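Local atomic coordinates of Zn-dependent hydrolase, glyoxylase (Echinicola vietnamensis, PDB entry 6T5K), a protein that contains zinc and probably hydrolyses beta-lactam antibiotics, carbapenems among them, to substituted beta-amino acids as a class B metallo-beta-lactamase. Residues V69-S74 against L103-G108; A153-Y158 against I169-D174. All blocks are in the same frame, centred on the assembly; numbering follows the deposited sequence. Where two conformers were deposited one is given.

Interaction 1: V69-S74 against L103-G108. With ZN (zinc ion), chain H.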
loop_
_atom_site.group_PDB
_atom_site.type_symbol
_atom_site.label_atom_id
_atom_site.label_comp_id
_atom_site.label_asym_id
_atom_site.label_seq_id
_atom_site.Cartn_x
_atom_site.Cartn_y
_atom_site.Cartn_z
ATOM N N VAL A 69 4.673 -6.543 3.937
ATOM C CA VAL A 69 4.810 -5.455 2.976
ATOM C C VAL A 69 3.499 -5.261 2.218
ATOM O O VAL A 69 2.883 -6.229 1.763
ATOM C CB VAL A 69 5.969 -5.742 2.009
ATOM C CG1 VAL A 69 6.084 -4.645 0.964
ATOM C CG2 VAL A 69 7.269 -5.924 2.769
ATOM N N PHE A 70 3.099 -4.004 2.070
ATOM C CA PHE A 70 1.970 -3.603 1.244
ATOM C C PHE A 70 2.523 -2.882 0.035
ATOM O O PHE A 70 3.171 -1.840 0.182
ATOM C CB PHE A 70 1.027 -2.670 2.004
ATOM C CG PHE A 70 0.174 -3.389 3.003
ATOM C CD1 PHE A 70 0.700 -3.791 4.211
ATOM C CD2 PHE A 70 -1.161 -3.712 2.712
ATOM C CE1 PHE A 70 -0.071 -4.475 5.109
ATOM C CE2 PHE A 70 -1.899 -4.415 3.604
ATOM C CZ PHE A 70 -1.365 -4.763 4.819
ATOM N N ASP A 71 2.257 -3.456 -1.135
ATOM C CA ASP A 71 2.699 -3.020 -2.455
ATOM C C ASP A 71 4.185 -3.275 -2.669
ATOM O O ASP A 71 5.013 -3.126 -1.755
ATOM C CB ASP A 71 2.380 -1.559 -2.744
ATOM C CG ASP A 71 0.913 -1.319 -3.048
ATOM O OD1 ASP A 71 0.097 -2.259 -2.953
ATOM O OD2 ASP A 71 0.580 -0.155 -3.368
ATOM N N THR A 72 4.503 -3.670 -3.865
ATOM C CA THR A 72 5.891 -3.672 -4.290
ATOM C C THR A 72 6.209 -2.343 -4.961
ATOM O O THR A 72 5.309 -1.674 -5.482
ATOM C CB THR A 72 6.160 -4.786 -5.302
ATOM O OG1 THR A 72 5.477 -4.528 -6.535
ATOM C CG2 THR A 72 5.700 -6.124 -4.780
ATOM N N PRO A 73 7.470 -1.931 -4.953
ATOM C CA PRO A 73 7.916 -0.964 -5.959
ATOM C C PRO A 73 7.546 -1.434 -7.365
ATOM O O PRO A 73 7.255 -2.614 -7.574
ATOM C CB PRO A 73 9.432 -0.905 -5.746
ATOM C CG PRO A 73 9.625 -1.318 -4.286
ATOM C CD PRO A 73 8.559 -2.373 -4.068
ATOM N N SER A 74 7.530 -0.532 -8.347
ATOM C CA SER A 74 7.090 -0.917 -9.690
ATOM C C SER A 74 8.018 -1.934 -10.337
ATOM O O SER A 74 7.581 -2.752 -11.163
ATOM C CB SER A 74 7.040 0.315 -10.599
ATOM O OG SER A 74 5.955 1.155 -10.246
ATOM N N LEU A 103 0.796 -1.920 -11.720
ATOM C CA LEU A 103 2.215 -2.267 -11.549
ATOM C C LEU A 103 2.877 -1.590 -10.349
ATOM O O LEU A 103 3.863 -2.127 -9.824
ATOM C CB LEU A 103 2.971 -2.013 -12.854
ATOM C CG LEU A 103 2.606 -2.991 -13.980
ATOM C CD1 LEU A 103 3.242 -2.502 -15.268
ATOM C CD2 LEU A 103 3.084 -4.413 -13.680
ATOM N N ASP A 104 2.360 -0.460 -9.876
ATOM C CA ASP A 104 2.897 0.151 -8.658
ATOM C C ASP A 104 2.372 -0.521 -7.391
ATOM O O ASP A 104 2.559 0.007 -6.281
ATOM C CB ASP A 104 2.657 1.677 -8.624
ATOM C CG ASP A 104 1.183 2.083 -8.756
ATOM O OD1 ASP A 104 0.468 1.467 -9.591
ATOM O OD2 ASP A 104 0.756 3.064 -8.044
ATOM N N CYS A 105 1.708 -1.659 -7.555
ATOM C CA CYS A 105 1.335 -2.542 -6.469
ATOM C C CYS A 105 1.995 -3.898 -6.587
ATOM O O CYS A 105 2.287 -4.522 -5.564
ATOM C CB CYS A 105 -0.185 -2.746 -6.453
ATOM S SG CYS A 105 -1.094 -1.226 -6.380
ATOM N N LEU A 106 2.202 -4.406 -7.819
ATOM C CA LEU A 106 2.615 -5.797 -7.939
ATOM C C LEU A 106 3.705 -6.044 -8.966
ATOM O O LEU A 106 4.028 -7.205 -9.230
ATOM C CB LEU A 106 1.411 -6.722 -8.199
ATOM C CG LEU A 106 0.359 -6.279 -9.220
ATOM C CD1 LEU A 106 0.996 -6.229 -10.594
ATOM C CD2 LEU A 106 -0.787 -7.241 -9.233
ATOM N N GLY A 107 4.303 -4.998 -9.527
ATOM C CA GLY A 107 5.313 -5.213 -10.540
ATOM C C GLY A 107 6.482 -6.050 -10.058
ATOM O O GLY A 107 7.131 -6.734 -10.853
ATOM N N GLY A 108 6.757 -6.025 -8.764
ATOM C CA GLY A 108 7.877 -6.765 -8.218
ATOM C C GLY A 108 7.551 -8.045 -7.481
ATOM O O GLY A 108 8.389 -8.549 -6.728
HETATM ZN ZN ZN H . -1.154 4.331 -8.026
HETATM O O HOH W 1 -1.629 3.048 -9.654
HETATM O O HOH W 2 -2.623 6.012 -8.568
#
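Asp71, just past the end of strand 66-70, lays its carboxylate alongside Cys105: OD1 comes within 3.5 Å of Cys105 CB, while OD2 lies close to both Asp104 O and the Cys105 sulfur. OD1 is also hydrogen-bonded to Thr99 OG1, outside the pair, which helps fix the rotation of the group. Thr72 then makes both hydrogen bonds of the contact. Its backbone N reaches Cys105 O at 2.9 Å with an almost straight N-H...O angle of 174°, although the donor sits well above the carbonyl plane rather than within it. With chi1 at 68°, OG1 lies between its own N and carbonyl carbon and serves two partners: it accepts from Gly108 N at 3.0 Å and donates to Pro73 O at 2.8 Å. One hydroxyl thereby links Gly108 to the carbonyl of the residue after Thr72. The ring of Pro73 packs on His42 and Ser44. At Ser74 the approach is by carbon donors, with CA 3.4 Å from Leu103 O and, in return, Gly107 CA 3.4 Å from Ser74 O; Gly107 has no side chain to hold these backbones apart. Ser74 OG rests against CA and CB of Asp104, whose carboxylate reaches the metal. There Asp104 OD2 binds zinc at 2.3 Å, and OD1 accepts a hydrogen bond from a water that is itself a zinc ligand. Cys182 and His223 complete the protein ligands of this ion. The arrangement is that of the His-X-His-X-Asp motif of the metallo-beta-lactamase fold, here running from His100 through His102 to Asp104: the short helix 103-106, which carries the last two residues of the motif, packs on the loop after a core strand, which probably helps to place the metal-binding aspartate.

Interaction 2: A153-Y158 against I169-D174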
loop_
_atom_site.group_PDB
_atom_site.type_symbol
_atom_site.label_atom_id
_atom_site.label_comp_id
_atom_site.label_asym_id
_atom_site.label_seq_id
_atom_site.Cartn_x
_atom_site.Cartn_y
_atom_site.Cartn_z
ATOM N N ALA A 153 -1.056 -7.909 14.288
ATOM C CA ALA A 153 -1.553 -8.253 12.971
ATOM C C ALA A 153 -1.829 -6.987 12.183
ATOM O O ALA A 153 -2.039 -5.911 12.749
ATOM C CB ALA A 153 -2.852 -9.058 13.063
ATOM N N VAL A 154 -1.852 -7.130 10.863
ATOM C CA VAL A 154 -2.322 -6.103 9.951
ATOM C C VAL A 154 -3.487 -6.724 9.200
ATOM O O VAL A 154 -3.531 -7.935 8.975
ATOM C CB VAL A 154 -1.186 -5.615 9.012
ATOM C CG1 VAL A 154 -0.671 -6.764 8.112
ATOM C CG2 VAL A 154 -1.620 -4.350 8.250
ATOM N N PHE A 155 -4.431 -5.878 8.802
ATOM C CA PHE A 155 -5.693 -6.291 8.206
ATOM C C PHE A 155 -5.811 -5.709 6.812
ATOM O O PHE A 155 -5.441 -4.559 6.571
ATOM C CB PHE A 155 -6.840 -5.814 9.109
ATOM C CG PHE A 155 -6.762 -6.424 10.480
ATOM C CD1 PHE A 155 -7.361 -7.644 10.742
ATOM C CD2 PHE A 155 -5.966 -5.846 11.458
ATOM C CE1 PHE A 155 -7.224 -8.249 11.972
ATOM C CE2 PHE A 155 -5.812 -6.449 12.682
ATOM C CZ PHE A 155 -6.467 -7.638 12.960
ATOM N N VAL A 156 -6.305 -6.513 5.888
ATOM C CA VAL A 156 -6.509 -6.068 4.524
ATOM C C VAL A 156 -8.002 -6.143 4.280
ATOM O O VAL A 156 -8.628 -7.140 4.655
ATOM C CB VAL A 156 -5.734 -6.939 3.513
ATOM C CG1 VAL A 156 -5.597 -6.166 2.211
ATOM C CG2 VAL A 156 -4.390 -7.377 4.062
ATOM N N HIS A 157 -8.583 -5.073 3.736
ATOM C CA HIS A 157 -10.037 -4.979 3.703
ATOM C C HIS A 157 -10.502 -4.321 2.425
ATOM O O HIS A 157 -9.941 -3.308 2.018
ATOM C CB HIS A 157 -10.523 -4.184 4.913
ATOM C CG HIS A 157 -11.970 -4.355 5.245
ATOM N ND1 HIS A 157 -12.382 -4.864 6.453
ATOM C CD2 HIS A 157 -13.095 -4.039 4.564
ATOM C CE1 HIS A 157 -13.703 -4.855 6.504
ATOM N NE2 HIS A 157 -14.160 -4.375 5.368
ATOM N N TYR A 158 -11.519 -4.927 1.801
ATOM C CA TYR A 158 -12.194 -4.357 0.644
ATOM C C TYR A 158 -13.428 -3.580 1.092
ATOM O O TYR A 158 -14.325 -4.139 1.737
ATOM C CB TYR A 158 -12.593 -5.470 -0.328
ATOM C CG TYR A 158 -13.219 -4.974 -1.586
ATOM C CD1 TYR A 158 -12.464 -4.270 -2.536
ATOM C CD2 TYR A 158 -14.573 -5.200 -1.845
ATOM C CE1 TYR A 158 -13.028 -3.804 -3.692
ATOM C CE2 TYR A 158 -15.154 -4.738 -3.017
ATOM C CZ TYR A 158 -14.374 -4.051 -3.931
ATOM O OH TYR A 158 -14.947 -3.602 -5.074
ATOM N N ILE A 169 -7.488 -1.729 1.207
ATOM C CA ILE A 169 -6.652 -0.992 2.141
ATOM C C ILE A 169 -5.935 -1.961 3.067
ATOM O O ILE A 169 -6.348 -3.123 3.257
ATOM C CB ILE A 169 -7.394 0.118 2.919
ATOM C CG1 ILE A 169 -8.538 -0.442 3.765
ATOM C CG2 ILE A 169 -7.902 1.129 1.926
ATOM C CD1 ILE A 169 -8.077 -1.062 5.051
ATOM N N GLY A 170 -4.899 -1.429 3.728
ATOM C CA GLY A 170 -4.279 -2.116 4.840
ATOM C C GLY A 170 -4.458 -1.285 6.094
ATOM O O GLY A 170 -4.270 -0.071 6.069
ATOM N N TYR A 171 -4.847 -1.925 7.186
ATOM C CA TYR A 171 -5.110 -1.248 8.448
ATOM C C TYR A 171 -4.290 -1.914 9.538
ATOM O O TYR A 171 -4.372 -3.131 9.728
ATOM C CB TYR A 171 -6.588 -1.358 8.790
ATOM C CG TYR A 171 -6.936 -0.821 10.144
ATOM C CD1 TYR A 171 -6.667 0.502 10.513
ATOM C CD2 TYR A 171 -7.532 -1.652 11.073
ATOM C CE1 TYR A 171 -7.025 0.956 11.774
ATOM C CE2 TYR A 171 -7.882 -1.211 12.311
ATOM C CZ TYR A 171 -7.644 0.085 12.660
ATOM O OH TYR A 171 -8.008 0.495 13.920
ATOM N N PHE A 172 -3.520 -1.111 10.262
ATOM C CA PHE A 172 -2.678 -1.595 11.357
ATOM C C PHE A 172 -3.141 -0.894 12.618
ATOM O O PHE A 172 -2.763 0.268 12.868
ATOM C CB PHE A 172 -1.216 -1.293 11.098
ATOM C CG PHE A 172 -0.314 -1.771 12.184
ATOM C CD1 PHE A 172 -0.249 -3.111 12.508
ATOM C CD2 PHE A 172 0.416 -0.886 12.913
ATOM C CE1 PHE A 172 0.595 -3.555 13.505
ATOM C CE2 PHE A 172 1.233 -1.320 13.891
ATOM C CZ PHE A 172 1.319 -2.653 14.203
ATOM N N PRO A 173 -3.944 -1.555 13.439
ATOM C CA PRO A 173 -4.617 -0.830 14.510
ATOM C C PRO A 173 -3.689 -0.401 15.627
ATOM O O PRO A 173 -3.945 0.606 16.288
ATOM C CB PRO A 173 -5.668 -1.832 15.004
ATOM C CG PRO A 173 -5.105 -3.204 14.606
ATOM C CD PRO A 173 -4.473 -2.925 13.263
ATOM N N ASP A 174 -2.610 -1.127 15.891
ATOM C CA ASP A 174 -1.797 -0.786 17.061
ATOM C C ASP A 174 -1.258 0.637 16.990
ATOM O O ASP A 174 -1.136 1.305 18.023
ATOM C CB ASP A 174 -0.646 -1.762 17.202
ATOM C CG ASP A 174 -1.119 -3.124 17.538
ATOM O OD1 ASP A 174 -1.682 -3.737 16.619
ATOM O OD2 ASP A 174 -0.963 -3.548 18.705
HETATM O O HOH W 3 -2.559 -6.188 16.423
#
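Phe155 O is approached by two donors from the neighbouring strand: Tyr171 N, at 2.8 Å and in the plane of the carbonyl, and the weaker CA-H of Gly170, whose CA lies 3.2 Å away. Phe155 N answers with a 2.9 Å bond to Tyr171 O, which makes the two residues an antiparallel hydrogen-bonded pair. The same oxygen also lies in plane at the edge of the Phe155 ring, near CD2. Two residues along, His157 and Ile169 form a second such pair through both of their backbone groups, and between them Val156 faces Gly170 as a non-hydrogen-bonded pair. Ile169 O receives His157 N at 3.0 Å, with Val156 CA and CG1 also close by. The side chains of Phe155, His157, Ile169 and Tyr171 share one face of the sheet. There chi1 of -61° sets CG of Phe155 anti to its carbonyl carbon; CD2 of the ring lies 3.7 Å from Pro173 CD, the proline crossing the aromatic side chain at about a right angle. Where strand 153-157 faces the residues after strand 169-172, a water accepts from Ala153 N and donates to Asp174 OD1. His157 ND1 is hydrogen-bonded to Glu144, and Asp174 OD2 forms a salt bridge with Lys152. Backbone amides therefore set the register of this beta hairpin, while apolar contacts and a bridging water supplement them.

Interaction 1 closes before interaction 2 opens along the chain, and their centres lie about 17 Å apart on opposite sides of the chain's centre. They belong to different sheets: 69-74 leaves strand 66-70 of the eight-stranded sheet, whereas 153-158 and 169-174 pair within the five-stranded one. Phe70 bridges the two, its CE2 lying 3.5 Å from Gly170 CA and 3.9 Å from Val156 CG2. Here is the general design of the alpha-beta/beta-alpha sandwich at work, with facing sheets packed through apolar side chains and metal ligands carried at their edge. Interaction 1 supplies Asp104 directly; the side chain of Ile169 in interaction 2 stays about 12 Å from a zinc ion.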